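Local structure of endoglucanase A (Clostridium acetobutylicum, 3IK2) at residues P116-N119 and T120-A123; G228-A231 and F232-N236; I252-Y255 and L256-K260; D298-K301 and A302-Q305; E352-Y355 and G356-H360. The protein probably hydrolyses internal beta-1,4-glucosidic bonds in cellulose and related beta-glucans, as an endoglucanase of glycoside hydrolase family 44. One frame throughout, in Å; residues are numbered along the deposited sequence.

Interaction 1 of 5, residues P116-N119 and T120-A123; sequences PLAN and TDVA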
# COMPACT_ATOMS: atom_id res chain seq x y z
N PRO A 116 20.69 17.26 14.18
CA PRO A 116 19.45 17.89 14.65
C PRO A 116 19.42 19.38 14.35
O PRO A 116 20.38 20.08 14.67
CB PRO A 116 19.44 17.62 16.16
CG PRO A 116 20.35 16.47 16.37
CD PRO A 116 21.41 16.59 15.28
N LEU A 117 18.36 19.85 13.70
CA LEU A 117 18.23 21.27 13.35
C LEU A 117 17.49 22.02 14.44
O LEU A 117 16.67 21.44 15.19
CB LEU A 117 17.53 21.42 12.01
CG LEU A 117 18.31 21.41 10.68
CD1 LEU A 117 19.80 20.98 10.74
CD2 LEU A 117 17.62 20.66 9.64
N ALA A 118 17.81 23.31 14.56
CA ALA A 118 17.16 24.21 15.51
C ALA A 118 15.92 24.78 14.86
O ALA A 118 15.81 24.81 13.63
CB ALA A 118 18.12 25.35 15.93
N ASN A 119 14.98 25.22 15.70
CA ASN A 119 13.74 25.86 15.25
C ASN A 119 14.00 27.11 14.46
O ASN A 119 13.20 27.51 13.63
CB ASN A 119 12.85 26.12 16.45
CG ASN A 119 12.33 24.84 17.06
OD1 ASN A 119 12.16 23.85 16.34
ND2 ASN A 119 12.09 24.84 18.38
N THR A 120 15.17 27.69 14.72
CA THR A 120 15.70 28.81 13.99
C THR A 120 16.11 28.46 12.54
O THR A 120 16.31 29.37 11.72
CB THR A 120 16.92 29.38 14.76
OG1 THR A 120 16.52 29.64 16.11
CG2 THR A 120 17.36 30.67 14.16
N ASP A 121 16.24 27.16 12.23
CA ASP A 121 16.69 26.72 10.91
C ASP A 121 15.55 26.57 9.89
O ASP A 121 15.76 26.10 8.76
CB ASP A 121 17.49 25.42 11.01
CG ASP A 121 18.82 25.61 11.72
OD1 ASP A 121 19.40 26.70 11.57
OD2 ASP A 121 19.26 24.67 12.44
N VAL A 122 14.36 26.97 10.30
CA VAL A 122 13.21 26.93 9.42
C VAL A 122 13.56 27.47 8.02
O VAL A 122 14.28 28.47 7.88
CB VAL A 122 11.97 27.63 10.09
CG1 VAL A 122 12.30 29.06 10.52
CG2 VAL A 122 10.76 27.59 9.18
N ALA A 123 13.07 26.77 7.00
CA ALA A 123 13.30 27.16 5.62
C ALA A 123 12.54 28.46 5.27
O ALA A 123 11.44 28.67 5.77
CB ALA A 123 12.90 26.04 4.68
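Asp121 turns its CG to the side of its own backbone N (chi1 -68°), and this folds the carboxylate back toward Ala118, three residues earlier. Its OD2 accepts the Ala118 N-H at 2.9 Å from N to OD2, a fairly straight bond (156°) that meets the carboxylate from above its plane. The same two residues are joined a second time: Asp121 N donates to Ala118 O over 2.8 Å. Ala118 thus gives its N-H to the side chain of Asp121 and takes the backbone N-H of the same residue. The backbone bond closes a type I beta turn with Asn119 and Thr120 at its corners, set in the loop between strands 115-116 and 128-132, and the carboxylate adds a second bond across the turn. Leu117 runs across the aspartate at about a right angle, its CB 3.7 Å from Asp121 OD2, so one side of the carboxylate oxygen rests on aliphatic carbon. The methyl of Ala118 also approaches that oxygen, with CB 3.7 Å from OD2 of Asp121. Val122 brings CG1 to 3.6 Å from Asn119 O. Beneath the exposed turn, Leu117 is buried against Trp128 and Leu190, while Ser125 OG bonds to Asp121 O.

Interaction 2 of 5, residues G228-A231 and F232-N236; sequences GFSA and FNDFN
The Phe232 ring carries backbone on one face: Gly228 O sits 3.1 Å above its plane, offset toward the rim, and Phe229 CA lies over it in a CH-pi contact, 4.0 Å from the centroid. The Phe229 ring meets that of Phe232 obliquely, planes 49° apart, with CD1 of Phe229 touching CD1 of Phe232 at 4.0 Å. At the edge of the Phe235 ring, near its plane, lies Ala231 O, while the ring itself stacks on Phe251. Gly228 holds the N-cap position, and its carbonyl receives Phe232 N in the carbonyl plane at 3.2 Å from N to O. Toward the C-terminal end, Asp234 N (3.3 Å to O) and Asn236 N (3.1 Å to O) reach back to Ser230 O from opposite faces, the first in helical fashion. Ser230 OG stands anti to its backbone N (chi1 165°) and lies 3.1 Å from Asn236 OD1, while water 1 bonds to the hydroxyl and donates to Asp234 OD2, an oxygen that accepts Ser237 N as well. Phe235, with Asn236 after it, takes left-handed backbone angles, and the chain leaves the helix there. Such a short helix, packed by Phe232 on Leu226 and Trp278, belongs to the loop after strand 220-226 of the parallel beta/alpha barrel.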
# COMPACT_ATOMS: atom_id res chain seq x y z
N GLY A 228 -4.50 9.24 6.43
CA GLY A 228 -5.55 8.66 7.27
C GLY A 228 -6.89 9.37 7.18
O GLY A 228 -7.01 10.37 6.50
N PHE A 229 -7.91 8.85 7.89
CA PHE A 229 -9.26 9.27 7.59
C PHE A 229 -9.48 10.77 7.76
O PHE A 229 -10.26 11.38 7.02
CB PHE A 229 -10.29 8.49 8.45
CG PHE A 229 -11.69 8.62 7.94
CD1 PHE A 229 -12.24 7.62 7.15
CD2 PHE A 229 -12.44 9.77 8.21
CE1 PHE A 229 -13.55 7.74 6.66
CE2 PHE A 229 -13.73 9.92 7.70
CZ PHE A 229 -14.30 8.90 6.94
N SER A 230 -8.82 11.34 8.75
CA SER A 230 -8.90 12.78 9.00
C SER A 230 -8.53 13.65 7.78
O SER A 230 -9.21 14.66 7.51
CB SER A 230 -8.06 13.15 10.24
OG SER A 230 -7.86 14.54 10.28
N ALA A 231 -7.50 13.23 7.04
CA ALA A 231 -7.14 13.87 5.76
C ALA A 231 -8.10 13.56 4.64
O ALA A 231 -8.30 14.40 3.76
CB ALA A 231 -5.71 13.50 5.33
N PHE A 232 -8.67 12.36 4.63
CA PHE A 232 -9.70 11.99 3.63
C PHE A 232 -10.91 12.89 3.78
O PHE A 232 -11.64 13.15 2.81
CB PHE A 232 -10.24 10.56 3.83
CG PHE A 232 -9.19 9.46 3.85
CD1 PHE A 232 -9.58 8.15 4.18
CD2 PHE A 232 -7.83 9.71 3.54
CE1 PHE A 232 -8.64 7.11 4.20
CE2 PHE A 232 -6.89 8.68 3.58
CZ PHE A 232 -7.29 7.37 3.92
N ASN A 233 -11.14 13.32 5.02
CA ASN A 233 -12.41 13.89 5.44
C ASN A 233 -12.40 15.38 5.10
O ASN A 233 -13.09 15.82 4.17
CB ASN A 233 -12.62 13.56 6.94
CG ASN A 233 -13.92 14.13 7.54
OD1 ASN A 233 -14.07 14.16 8.78
ND2 ASN A 233 -14.84 14.55 6.70
N ASP A 234 -11.57 16.14 5.81
CA ASP A 234 -11.51 17.58 5.63
C ASP A 234 -10.07 18.08 5.49
O ASP A 234 -9.74 19.22 5.84
CB ASP A 234 -12.27 18.30 6.76
CG ASP A 234 -11.74 17.99 8.16
OD1 ASP A 234 -12.31 18.52 9.13
OD2 ASP A 234 -10.77 17.23 8.33
N PHE A 235 -9.23 17.21 4.92
CA PHE A 235 -7.79 17.47 4.75
C PHE A 235 -7.13 17.92 6.05
O PHE A 235 -6.34 18.88 6.08
CB PHE A 235 -7.52 18.41 3.57
CG PHE A 235 -6.10 18.34 3.02
CD1 PHE A 235 -5.50 17.10 2.73
CD2 PHE A 235 -5.37 19.49 2.81
CE1 PHE A 235 -4.19 17.03 2.19
CE2 PHE A 235 -4.05 19.43 2.30
CZ PHE A 235 -3.47 18.20 2.00
N ASN A 236 -7.46 17.19 7.13
CA ASN A 236 -6.91 17.42 8.48
C ASN A 236 -7.21 18.85 8.99
O ASN A 236 -6.29 19.63 9.33
CB ASN A 236 -5.40 17.11 8.48
CG ASN A 236 -4.82 16.92 9.88
OD1 ASN A 236 -5.52 16.48 10.79
ND2 ASN A 236 -3.54 17.21 10.05
O HOH W 1 -10.53 15.81 10.41

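Interaction 3 of 5, residues I252-Y255 and L256-K260; sequences IDYY and LDNMK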
# COMPACT_ATOMS: atom_id res chain seq x y z
N ILE A 252 -11.74 13.88 -0.40
CA ILE A 252 -11.54 12.94 -1.52
C ILE A 252 -12.31 13.29 -2.80
O ILE A 252 -11.75 13.22 -3.90
CB ILE A 252 -11.71 11.41 -1.06
CG1 ILE A 252 -10.43 10.94 -0.31
CG2 ILE A 252 -12.07 10.49 -2.26
CD1 ILE A 252 -10.49 9.58 0.37
N ASP A 253 -13.57 13.70 -2.65
CA ASP A 253 -14.42 14.20 -3.76
C ASP A 253 -13.86 15.50 -4.37
O ASP A 253 -13.73 15.62 -5.56
CB ASP A 253 -15.86 14.48 -3.26
CG ASP A 253 -16.60 13.21 -2.85
OD1 ASP A 253 -16.16 12.11 -3.22
OD2 ASP A 253 -17.64 13.33 -2.14
N TYR A 254 -13.54 16.47 -3.53
CA TYR A 254 -12.89 17.69 -3.95
C TYR A 254 -11.65 17.37 -4.75
O TYR A 254 -11.43 17.95 -5.82
CB TYR A 254 -12.52 18.55 -2.75
CG TYR A 254 -11.57 19.72 -3.05
CD1 TYR A 254 -12.04 20.94 -3.54
CD2 TYR A 254 -10.19 19.59 -2.83
CE1 TYR A 254 -11.13 22.00 -3.83
CE2 TYR A 254 -9.31 20.63 -3.09
CZ TYR A 254 -9.78 21.83 -3.57
OH TYR A 254 -8.87 22.82 -3.80
N TYR A 255 -10.83 16.47 -4.21
CA TYR A 255 -9.55 16.17 -4.82
C TYR A 255 -9.72 15.47 -6.17
O TYR A 255 -9.11 15.90 -7.14
CB TYR A 255 -8.67 15.34 -3.87
CG TYR A 255 -7.30 15.00 -4.47
CD1 TYR A 255 -6.29 15.95 -4.53
CD2 TYR A 255 -7.04 13.72 -4.97
CE1 TYR A 255 -5.04 15.65 -5.07
CE2 TYR A 255 -5.81 13.40 -5.52
CZ TYR A 255 -4.81 14.36 -5.56
OH TYR A 255 -3.59 14.04 -6.11
N LEU A 256 -10.59 14.45 -6.22
CA LEU A 256 -10.88 13.70 -7.47
C LEU A 256 -11.49 14.55 -8.55
O LEU A 256 -11.06 14.53 -9.71
CB LEU A 256 -11.75 12.47 -7.21
CG LEU A 256 -11.15 11.26 -6.46
CD1 LEU A 256 -12.28 10.35 -6.03
CD2 LEU A 256 -10.13 10.47 -7.31
N ASP A 257 -12.51 15.31 -8.16
CA ASP A 257 -13.18 16.21 -9.08
C ASP A 257 -12.19 17.21 -9.69
O ASP A 257 -12.18 17.44 -10.91
CB ASP A 257 -14.32 16.94 -8.35
CG ASP A 257 -15.30 17.61 -9.33
OD1 ASP A 257 -15.43 17.17 -10.50
OD2 ASP A 257 -15.94 18.61 -8.93
N ASN A 258 -11.33 17.79 -8.85
CA ASN A 258 -10.42 18.82 -9.36
C ASN A 258 -9.25 18.27 -10.18
O ASN A 258 -8.80 18.91 -11.15
CB ASN A 258 -9.98 19.73 -8.22
CG ASN A 258 -11.04 20.81 -7.90
OD1 ASN A 258 -11.12 21.82 -8.60
ND2 ASN A 258 -11.84 20.58 -6.85
N MET A 259 -8.79 17.07 -9.85
CA MET A 259 -7.77 16.40 -10.64
C MET A 259 -8.34 16.00 -11.99
O MET A 259 -7.65 16.00 -12.97
CB MET A 259 -7.21 15.17 -9.92
CG MET A 259 -6.35 15.52 -8.71
SD MET A 259 -4.92 16.55 -9.05
CE MET A 259 -3.93 15.59 -10.22
N LYS A 260 -9.61 15.60 -12.00
CA LYS A 260 -10.31 15.33 -13.23
C LYS A 260 -10.37 16.61 -14.07
O LYS A 260 -9.96 16.60 -15.22
CB LYS A 260 -11.71 14.82 -12.88
CG LYS A 260 -12.34 13.91 -13.91
CD LYS A 260 -13.17 14.66 -14.88
CE LYS A 260 -13.68 13.75 -15.97
NZ LYS A 260 -14.50 14.57 -16.91
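Asn258 reaches back one helical turn to Tyr254, laying ND2 over one face of the phenol ring, 3.3 Å from ND2 to Tyr254 CD1, with amide and ring planes 50° apart. The same ND2 donates to Tyr254 O at 2.9 Å along a nearly straight path (162°), the oxygen lying in the plane of the amide. Tyr254 O also takes the helical bond from Asn258 N, 3.0 Å away, so two donors of one residue hold it from opposite faces. One residue further along, Met259 covers a face of the Tyr255 ring: CG lies 3.8 Å from the ring centroid in a CH-pi contact, and SD follows obliquely at 4.6 Å from that centroid, a Met-aromatic pair. The methionine chain bends at both chi2 and chi3, which keeps the sulfur close to the ring instead of extending past it. Ile252 and Leu256 point the same way, side by side, with CG2 of the isoleucine 3.8 Å from CD1 of the leucine. Further out, Tyr255 OH is anchored by Asp205, Asp257 OD2 by Tyr248 OH, and Asp253 OD1 by Ser338 OG. Tyr254, Asn258 and Met259 lean on helix 198-215, Leu256 faces helix 331-342, and Ile252 and Tyr255 press on strand 220-226. Helix 251-266 thereby lies between helices 198-215 and 331-342 and against strand 220-226, as expected for an outer helix of a TIM-like barrel in the beta-alpha-beta crossover from strand 220-226 to 273-278.

Interaction 4 of 5, residues D298-K301 and A302-Q305; sequences DCNK and ARMQ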
# COMPACT_ATOMS: atom_id res chain seq x y z
N ASP A 298 -8.70 -9.48 23.25
CA ASP A 298 -9.74 -8.68 22.57
C ASP A 298 -9.16 -7.74 21.53
O ASP A 298 -9.80 -7.43 20.53
CB ASP A 298 -10.60 -7.92 23.57
CG ASP A 298 -11.63 -8.82 24.26
OD1 ASP A 298 -11.64 -10.04 24.02
OD2 ASP A 298 -12.44 -8.30 25.06
N CYS A 299 -7.95 -7.27 21.79
CA CYS A 299 -7.22 -6.51 20.79
C CYS A 299 -6.84 -7.44 19.61
O CYS A 299 -7.06 -7.07 18.45
CB CYS A 299 -6.01 -5.79 21.39
SG CYS A 299 -5.25 -4.57 20.31
N ASN A 300 -6.31 -8.64 19.90
CA ASN A 300 -6.01 -9.63 18.85
C ASN A 300 -7.22 -9.93 17.97
O ASN A 300 -7.12 -10.03 16.71
CB ASN A 300 -5.42 -10.91 19.42
CG ASN A 300 -4.11 -10.70 20.19
OD1 ASN A 300 -3.47 -9.66 20.10
ND2 ASN A 300 -3.68 -11.74 20.91
N LYS A 301 -8.38 -10.04 18.62
CA LYS A 301 -9.65 -10.35 17.93
C LYS A 301 -10.11 -9.23 17.02
O LYS A 301 -10.46 -9.46 15.87
CB LYS A 301 -10.76 -10.70 18.93
CG LYS A 301 -10.61 -12.07 19.48
CD LYS A 301 -11.55 -12.36 20.64
CE LYS A 301 -11.41 -13.81 21.06
NZ LYS A 301 -12.09 -14.10 22.35
N ALA A 302 -10.13 -8.01 17.56
CA ALA A 302 -10.42 -6.83 16.79
C ALA A 302 -9.50 -6.70 15.58
O ALA A 302 -9.94 -6.18 14.53
CB ALA A 302 -10.29 -5.59 17.68
N ARG A 303 -8.24 -7.12 15.73
CA ARG A 303 -7.23 -7.03 14.67
C ARG A 303 -7.65 -7.81 13.44
O ARG A 303 -7.63 -7.28 12.34
CB ARG A 303 -5.85 -7.51 15.17
CG ARG A 303 -4.75 -7.56 14.10
CD ARG A 303 -3.34 -7.88 14.69
NE ARG A 303 -2.95 -6.89 15.67
CZ ARG A 303 -2.83 -7.12 16.98
NH1 ARG A 303 -3.04 -8.35 17.48
NH2 ARG A 303 -2.48 -6.14 17.80
N MET A 304 -8.03 -9.07 13.63
CA MET A 304 -8.48 -9.96 12.54
C MET A 304 -9.80 -9.54 11.93
O MET A 304 -10.03 -9.79 10.77
CB MET A 304 -8.55 -11.41 13.05
CG MET A 304 -7.22 -11.93 13.58
SD MET A 304 -7.32 -13.64 14.17
CE MET A 304 -8.05 -13.41 15.81
N GLN A 305 -10.65 -8.88 12.72
CA GLN A 305 -11.91 -8.30 12.19
C GLN A 305 -11.70 -6.98 11.45
O GLN A 305 -12.53 -6.59 10.62
CB GLN A 305 -12.94 -8.10 13.31
CG GLN A 305 -13.32 -9.37 14.11
CD GLN A 305 -13.74 -10.53 13.22
OE1 GLN A 305 -14.27 -10.31 12.14
NE2 GLN A 305 -13.50 -11.77 13.67
O HOH W 2 -3.01 -6.94 20.50
O HOH W 3 -12.53 -12.11 16.03
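Asn300 and Arg303 lie side by side and point the same way, the amide and guanidinium planes turned 48° apart. Arg303 NH1 donates to Asn300 OD1 at 3.0 Å; the oxygen is in the guanidinium plane, at its edge, whereas the donor stands above the plane of the amide. Water 2, at the same guanidinium edge, closes the ring by donating to the asparagine (2.8 Å from the water O to Asn300 OD1) and accepting from the arginine (2.9 Å from Arg303 NH2 to the water O). A bend at chi3 (-59°) folds the arginine back along the helix, leaving NH2 4.1 Å from Cys299 SG. Both polar ends have further partners: Asn300 ND2 bonds to Tyr450 OH and Thr294 O, while Val289 O and Ser362 OG take NH2 and NH1 of the arginine. On another flank Met304 bends at chi3, bringing CE to 3.6 Å from Asn300 O. Gln305 rests CG 3.4 Å from Lys301 O, and its amide reaches water 3, which accepts from NE2 and weakly donates to Lys301 O; NE2 also bonds to Asn425 O, and OE1 to Arg308 and Lys448. Helix 297-305 is consequently packed by Arg303 and Met304 on helix 361-376, and tied by Asn300 and Gln305 to Tyr450, Asn425 and Lys448 in loops of the nine-stranded beta sheet that strand 2-15 shares with the C-terminal strands.

Interaction 5 of 5, residues E352-Y355 and G356-H360; sequences EYNY and GGEDH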
# COMPACT_ATOMS: atom_id res chain seq x y z
N GLU A 352 0.73 2.86 2.25
CA GLU A 352 1.08 2.42 3.61
C GLU A 352 -0.14 1.86 4.34
O GLU A 352 -1.24 2.39 4.22
CB GLU A 352 1.68 3.55 4.43
CG GLU A 352 3.06 4.01 3.98
CD GLU A 352 3.56 5.19 4.80
OE1 GLU A 352 3.23 5.24 6.01
OE2 GLU A 352 4.30 6.05 4.23
N TYR A 353 0.09 0.78 5.09
CA TYR A 353 -0.92 0.15 5.94
C TYR A 353 -0.12 -0.82 6.82
O TYR A 353 0.98 -1.23 6.48
CB TYR A 353 -2.01 -0.59 5.13
CG TYR A 353 -1.48 -1.84 4.43
CD1 TYR A 353 -1.51 -3.09 5.08
CD2 TYR A 353 -0.92 -1.76 3.14
CE1 TYR A 353 -0.99 -4.23 4.46
CE2 TYR A 353 -0.40 -2.93 2.51
CZ TYR A 353 -0.43 -4.15 3.20
OH TYR A 353 0.08 -5.27 2.60
N ASN A 354 -0.70 -1.20 7.95
CA ASN A 354 -0.10 -2.17 8.86
C ASN A 354 -1.21 -2.46 9.86
O ASN A 354 -1.86 -1.52 10.34
CB ASN A 354 1.15 -1.58 9.53
CG ASN A 354 1.82 -2.52 10.51
OD1 ASN A 354 1.32 -2.75 11.60
ND2 ASN A 354 2.99 -3.03 10.15
N TYR A 355 -1.41 -3.75 10.15
CA TYR A 355 -2.46 -4.25 11.05
C TYR A 355 -1.93 -4.63 12.44
O TYR A 355 -2.70 -5.06 13.28
CB TYR A 355 -3.32 -5.38 10.38
CG TYR A 355 -4.39 -4.74 9.50
CD1 TYR A 355 -4.08 -4.28 8.21
CD2 TYR A 355 -5.68 -4.50 10.01
CE1 TYR A 355 -5.03 -3.64 7.44
CE2 TYR A 355 -6.64 -3.84 9.24
CZ TYR A 355 -6.30 -3.40 7.97
OH TYR A 355 -7.24 -2.74 7.21
N GLY A 356 -0.64 -4.45 12.67
CA GLY A 356 -0.03 -4.71 13.98
C GLY A 356 0.13 -6.18 14.29
O GLY A 356 -0.19 -7.02 13.43
N GLY A 357 0.60 -6.50 15.50
CA GLY A 357 0.87 -7.88 15.93
C GLY A 357 1.52 -8.79 14.90
O GLY A 357 1.06 -9.91 14.65
N GLU A 358 2.60 -8.27 14.31
CA GLU A 358 3.26 -8.76 13.11
C GLU A 358 3.92 -10.10 13.35
O GLU A 358 4.09 -10.87 12.41
CB GLU A 358 4.36 -7.78 12.69
CG GLU A 358 3.88 -6.42 12.26
CD GLU A 358 5.03 -5.48 12.05
OE1 GLU A 358 6.19 -5.97 12.04
OE2 GLU A 358 4.79 -4.27 11.86
N ASP A 359 4.25 -10.38 14.61
CA ASP A 359 4.90 -11.61 14.98
C ASP A 359 3.95 -12.59 15.69
O ASP A 359 4.40 -13.46 16.42
CB ASP A 359 6.15 -11.30 15.81
CG ASP A 359 5.83 -10.58 17.12
OD1 ASP A 359 4.65 -10.30 17.41
OD2 ASP A 359 6.79 -10.29 17.86
N HIS A 360 2.66 -12.45 15.40
CA HIS A 360 1.57 -13.21 16.04
C HIS A 360 0.59 -13.71 14.97
O HIS A 360 0.42 -13.06 13.95
CB HIS A 360 0.83 -12.27 17.03
CG HIS A 360 -0.25 -12.93 17.81
ND1 HIS A 360 -0.01 -13.68 18.95
CD2 HIS A 360 -1.59 -12.94 17.64
CE1 HIS A 360 -1.15 -14.11 19.44
NE2 HIS A 360 -2.13 -13.69 18.66
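Asn354 and Glu358 meet at the tight heart of this bend, their side chains crossing at about a right angle and their flat ends 57° apart. Asn354 ND2 donates to Glu358 OE2 over 2.8 Å, almost in line (162°); the acceptor is near the amide plane, though the carboxylate is approached from above its own. The other half of the same amide works on the backbone: OD1 accepts Gly356 N at 2.8 Å from N to OD1, with the donor above the carbonyl plane. CG anti to the backbone N (chi1 179°) carries the amide forward along the chain, where OD1 meets Gly356 N and ND2 meets Glu358, and the OD1 bond closes an Asx turn. This turn follows strand 347-353 of the parallel barrel, at the mouth where glycosidases of this fold have their active site, and starts the loop toward helix 361-376. Trp385 O takes a second bond from ND2, and Cys387 N gives one to OE2, so both buried groups have second partners. The ring of Tyr355, by contrast, takes no part in the contact and packs on Ala366 and Ala370. Glu358 and Asp359 are the corners of a type I turn from Gly357 to His360, whose His360 N to Gly357 O bond, 3.1 Å, is weak; Asp359 and His360 are partly exposed, and His360 stands at the N-cap of helix 361-376.

The five contacts follow one another along the chain and fall into two touching pairs and an outlier. Interactions 2 and 3, centres about 14 Å apart, belong to helices 229-234 and 251-266, both between barrel strands 220-226 and 273-278, and meet where Ile252 N approaches Phe232 O. Interactions 4 and 5, centres about 12 Å apart, join helix 297-305 to the loop leaving strand 347-353, through a weak bond from Arg303 NE to Tyr355 O. Interactions 3 and 5 lie on opposite sides of the chain's centre. Interaction 1 is a surface turn with its centre about 28 to 42 Å from the others. All five lie in, or lead into, the connections between barrel strands, with interaction 4 also reaching the beta-sheet domain built from strand 2-15 and the C-terminal strands.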